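Side-chain contact in superoxide dismutase (Anaplasma phagocytophilum, PDB 3JS4), which probably protects the cell by dismutating superoxide radicals to oxygen and hydrogen peroxide at an active-site iron ion: residues A[204-208]-A[209-213]. Sequence-based numbering, arbitrary orientation.
Sequences IDVFL and EHLLN
F207 overlaps L211 and L212 together, its ring projecting outward from the last turns of helix 200-211, in the C-terminal domain of this iron/manganese superoxide dismutase. Its CG is anti to the backbone N (chi1 -175°) and therefore lies beside the carbonyl carbon, the side on which L211 and L212 follow. There F207 CD1 is 4.1 Å from L211 CB, with the two side chains crossing at about a right angle, while F207 CE2 meets L212 CD1 at 4.0 Å. Both approaches to the ring are oblique; above one face, offset toward the rim, sits L212 CA. Further apolar links follow the helix: V206 CG1 to L211 CD1 (4.3 Å) and L208 CD2 to L212 CD2 (4.4 Å). M185 of strand 179-186 and M108 also touch F207, whose side chain lies about 7 Å from that of the iron ligand D186 and about 11 Å from the iron itself; F207 packs near that ligand and is not one. On the more exposed flank, the extended chain of E209 passes over D205 O, with E209 CG 3.3 Å from that oxygen, and E209 OE2 comes to 4.0 Å from D205 CB; the D205 carboxylate instead forms a salt bridge with K201. Backbone i to i+4 bonds join E209 N to D205 O and H210 N to V206 O. F207 O takes two donors, L211 N (i to i+4) from above the carbonyl plane, 41° out of it, and L212 N (i to i+5), whose bond makes the wider pi-type turn and is tilted 16° from that plane.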
ATOM      1  N   ILE A 204       0.020 -10.269  -9.639  1.00  7.00           N
ATOM      2  CA  ILE A 204       1.141 -10.292  -8.674  1.00  7.83           C
ATOM      3  C   ILE A 204       2.490 -10.465  -9.409  1.00  7.80           C
ATOM      4  O   ILE A 204       3.484  -9.809  -9.069  1.00  7.73           O
ATOM      5  CB  ILE A 204       0.966 -11.380  -7.573  1.00  7.58           C
ATOM      6  CG1 ILE A 204      -0.297 -11.102  -6.748  1.00  8.69           C
ATOM      7  CG2 ILE A 204       2.187 -11.385  -6.625  1.00  7.39           C
ATOM      8  CD1 ILE A 204      -0.696 -12.237  -5.824  1.00  6.12           C
ATOM      9  N   ASP A 205       2.502 -11.339 -10.418  1.00  8.59           N
ATOM     10  CA  ASP A 205       3.687 -11.558 -11.241  1.00  9.09           C
ATOM     11  C   ASP A 205       4.134 -10.276 -11.900  1.00  8.76           C
ATOM     12  O   ASP A 205       5.313  -9.932 -11.847  1.00  8.50           O
ATOM     13  CB  ASP A 205       3.445 -12.619 -12.310  1.00  9.28           C
ATOM     14  CG  ASP A 205       3.283 -14.015 -11.738  1.00 13.03           C
ATOM     15  OD1 ASP A 205       3.543 -14.230 -10.532  1.00 16.09           O
ATOM     16  OD2 ASP A 205       2.896 -14.911 -12.521  1.00 17.34           O
ATOM     17  N   VAL A 206       3.180  -9.570 -12.505  1.00  8.48           N
ATOM     18  CA  VAL A 206       3.452  -8.315 -13.166  1.00  9.02           C
ATOM     19  C   VAL A 206       3.949  -7.246 -12.174  1.00  8.48           C
ATOM     20  O   VAL A 206       4.883  -6.486 -12.474  1.00  7.69           O
ATOM     21  CB  VAL A 206       2.214  -7.840 -13.932  1.00  8.95           C
ATOM     22  CG1 VAL A 206       2.348  -6.389 -14.297  1.00 10.83           C
ATOM     23  CG2 VAL A 206       2.022  -8.687 -15.183  1.00 11.50           C
ATOM     24  N   PHE A 207       3.330  -7.196 -10.990  1.00  8.13           N
ATOM     25  CA  PHE A 207       3.775  -6.256  -9.956  1.00  7.55           C
ATOM     26  C   PHE A 207       5.276  -6.419  -9.611  1.00  7.44           C
ATOM     27  O   PHE A 207       6.053  -5.443  -9.573  1.00  7.41           O
ATOM     28  CB  PHE A 207       2.917  -6.423  -8.690  1.00  7.92           C
ATOM     29  CG  PHE A 207       3.232  -5.415  -7.596  1.00  9.31           C
ATOM     30  CD1 PHE A 207       2.583  -4.179  -7.566  1.00  8.85           C
ATOM     31  CD2 PHE A 207       4.163  -5.708  -6.606  1.00  8.77           C
ATOM     32  CE1 PHE A 207       2.843  -3.223  -6.548  1.00  8.22           C
ATOM     33  CE2 PHE A 207       4.455  -4.758  -5.583  1.00  9.90           C
ATOM     34  CZ  PHE A 207       3.787  -3.521  -5.555  1.00  9.85           C
ATOM     35  N   LEU A 208       5.681  -7.649  -9.350  1.00  7.58           N
ATOM     36  CA  LEU A 208       7.066  -7.931  -8.978  1.00  7.93           C
ATOM     37  C   LEU A 208       8.002  -7.744 -10.162  1.00  8.56           C
ATOM     38  O   LEU A 208       9.168  -7.358  -9.991  1.00  8.21           O
ATOM     39  CB  LEU A 208       7.179  -9.371  -8.452  1.00  8.09           C
ATOM     40  CG  LEU A 208       6.558  -9.620  -7.063  1.00  8.61           C
ATOM     41  CD1 LEU A 208       6.412 -11.126  -6.813  1.00  6.47           C
ATOM     42  CD2 LEU A 208       7.389  -8.951  -5.945  1.00  7.19           C
ATOM     43  N   GLU A 209       7.503  -8.047 -11.364  1.00  8.78           N
ATOM     44  CA  GLU A 209       8.357  -8.061 -12.558  1.00  9.75           C
ATOM     45  C   GLU A 209       8.631  -6.671 -13.123  1.00  9.29           C
ATOM     46  O   GLU A 209       9.731  -6.425 -13.636  1.00  8.68           O
ATOM     47  CB  GLU A 209       7.763  -8.970 -13.651  1.00  9.69           C
ATOM     48  CG  GLU A 209       8.135 -10.449 -13.449  1.00 15.05           C
ATOM     49  CD  GLU A 209       7.254 -11.420 -14.219  1.00 21.38           C
ATOM     50  OE1 GLU A 209       6.659 -11.022 -15.242  1.00 25.67           O
ATOM     51  OE2 GLU A 209       7.152 -12.593 -13.802  1.00 25.08           O
ATOM     52  N   HIS A 210       7.631  -5.785 -13.033  1.00  8.24           N
ATOM     53  CA  HIS A 210       7.667  -4.501 -13.739  1.00  8.68           C
ATOM     54  C   HIS A 210       7.183  -3.267 -12.982  1.00  8.13           C
ATOM     55  O   HIS A 210       7.336  -2.166 -13.494  1.00  8.22           O
ATOM     56  CB  HIS A 210       6.929  -4.609 -15.086  1.00  8.89           C
ATOM     57  CG  HIS A 210       7.605  -5.528 -16.057  1.00 10.36           C
ATOM     58  ND1 HIS A 210       8.811  -5.222 -16.649  1.00 12.24           N
ATOM     59  CD2 HIS A 210       7.270  -6.765 -16.505  1.00 12.18           C
ATOM     60  CE1 HIS A 210       9.188  -6.225 -17.427  1.00 10.58           C
ATOM     61  NE2 HIS A 210       8.265  -7.163 -17.372  1.00 11.97           N
ATOM     62  N   LEU A 211       6.631  -3.439 -11.774  1.00  7.74           N
ATOM     63  CA  LEU A 211       6.039  -2.302 -11.043  1.00  8.30           C
ATOM     64  C   LEU A 211       6.718  -1.886  -9.735  1.00  7.66           C
ATOM     65  O   LEU A 211       6.901  -0.689  -9.513  1.00  6.93           O
ATOM     66  CB  LEU A 211       4.549  -2.531 -10.792  1.00  8.72           C
ATOM     67  CG  LEU A 211       3.653  -2.569 -12.047  1.00  8.85           C
ATOM     68  CD1 LEU A 211       2.269  -3.075 -11.632  1.00 10.32           C
ATOM     69  CD2 LEU A 211       3.539  -1.208 -12.711  1.00  9.98           C
ATOM     70  N   LEU A 212       7.080  -2.850  -8.876  1.00  7.50           N
ATOM     71  CA  LEU A 212       7.575  -2.533  -7.525  1.00  7.45           C
ATOM     72  C   LEU A 212       8.662  -1.461  -7.570  1.00  7.83           C
ATOM     73  O   LEU A 212       9.626  -1.590  -8.318  1.00  7.17           O
ATOM     74  CB  LEU A 212       8.140  -3.777  -6.812  1.00  6.67           C
ATOM     75  CG  LEU A 212       8.763  -3.689  -5.416  1.00  8.96           C
ATOM     76  CD1 LEU A 212       7.827  -3.059  -4.330  1.00  7.85           C
ATOM     77  CD2 LEU A 212       9.185  -5.105  -4.989  1.00  8.18           C
ATOM     78  N   ASN A 213       8.517  -0.436  -6.738  1.00  7.49           N
ATOM     79  CA  ASN A 213       9.456   0.665  -6.722  1.00  8.42           C
ATOM     80  C   ASN A 213      10.463   0.488  -5.590  1.00  8.99           C
ATOM     81  O   ASN A 213      10.191   0.827  -4.423  1.00  7.74           O
ATOM     82  CB  ASN A 213       8.693   1.980  -6.561  1.00  8.45           C
ATOM     83  CG  ASN A 213       9.577   3.208  -6.722  1.00 10.44           C
ATOM     84  OD1 ASN A 213      10.822   3.127  -6.778  1.00  9.09           O
ATOM     85  ND2 ASN A 213       8.931   4.368  -6.810  1.00  9.95           N
TER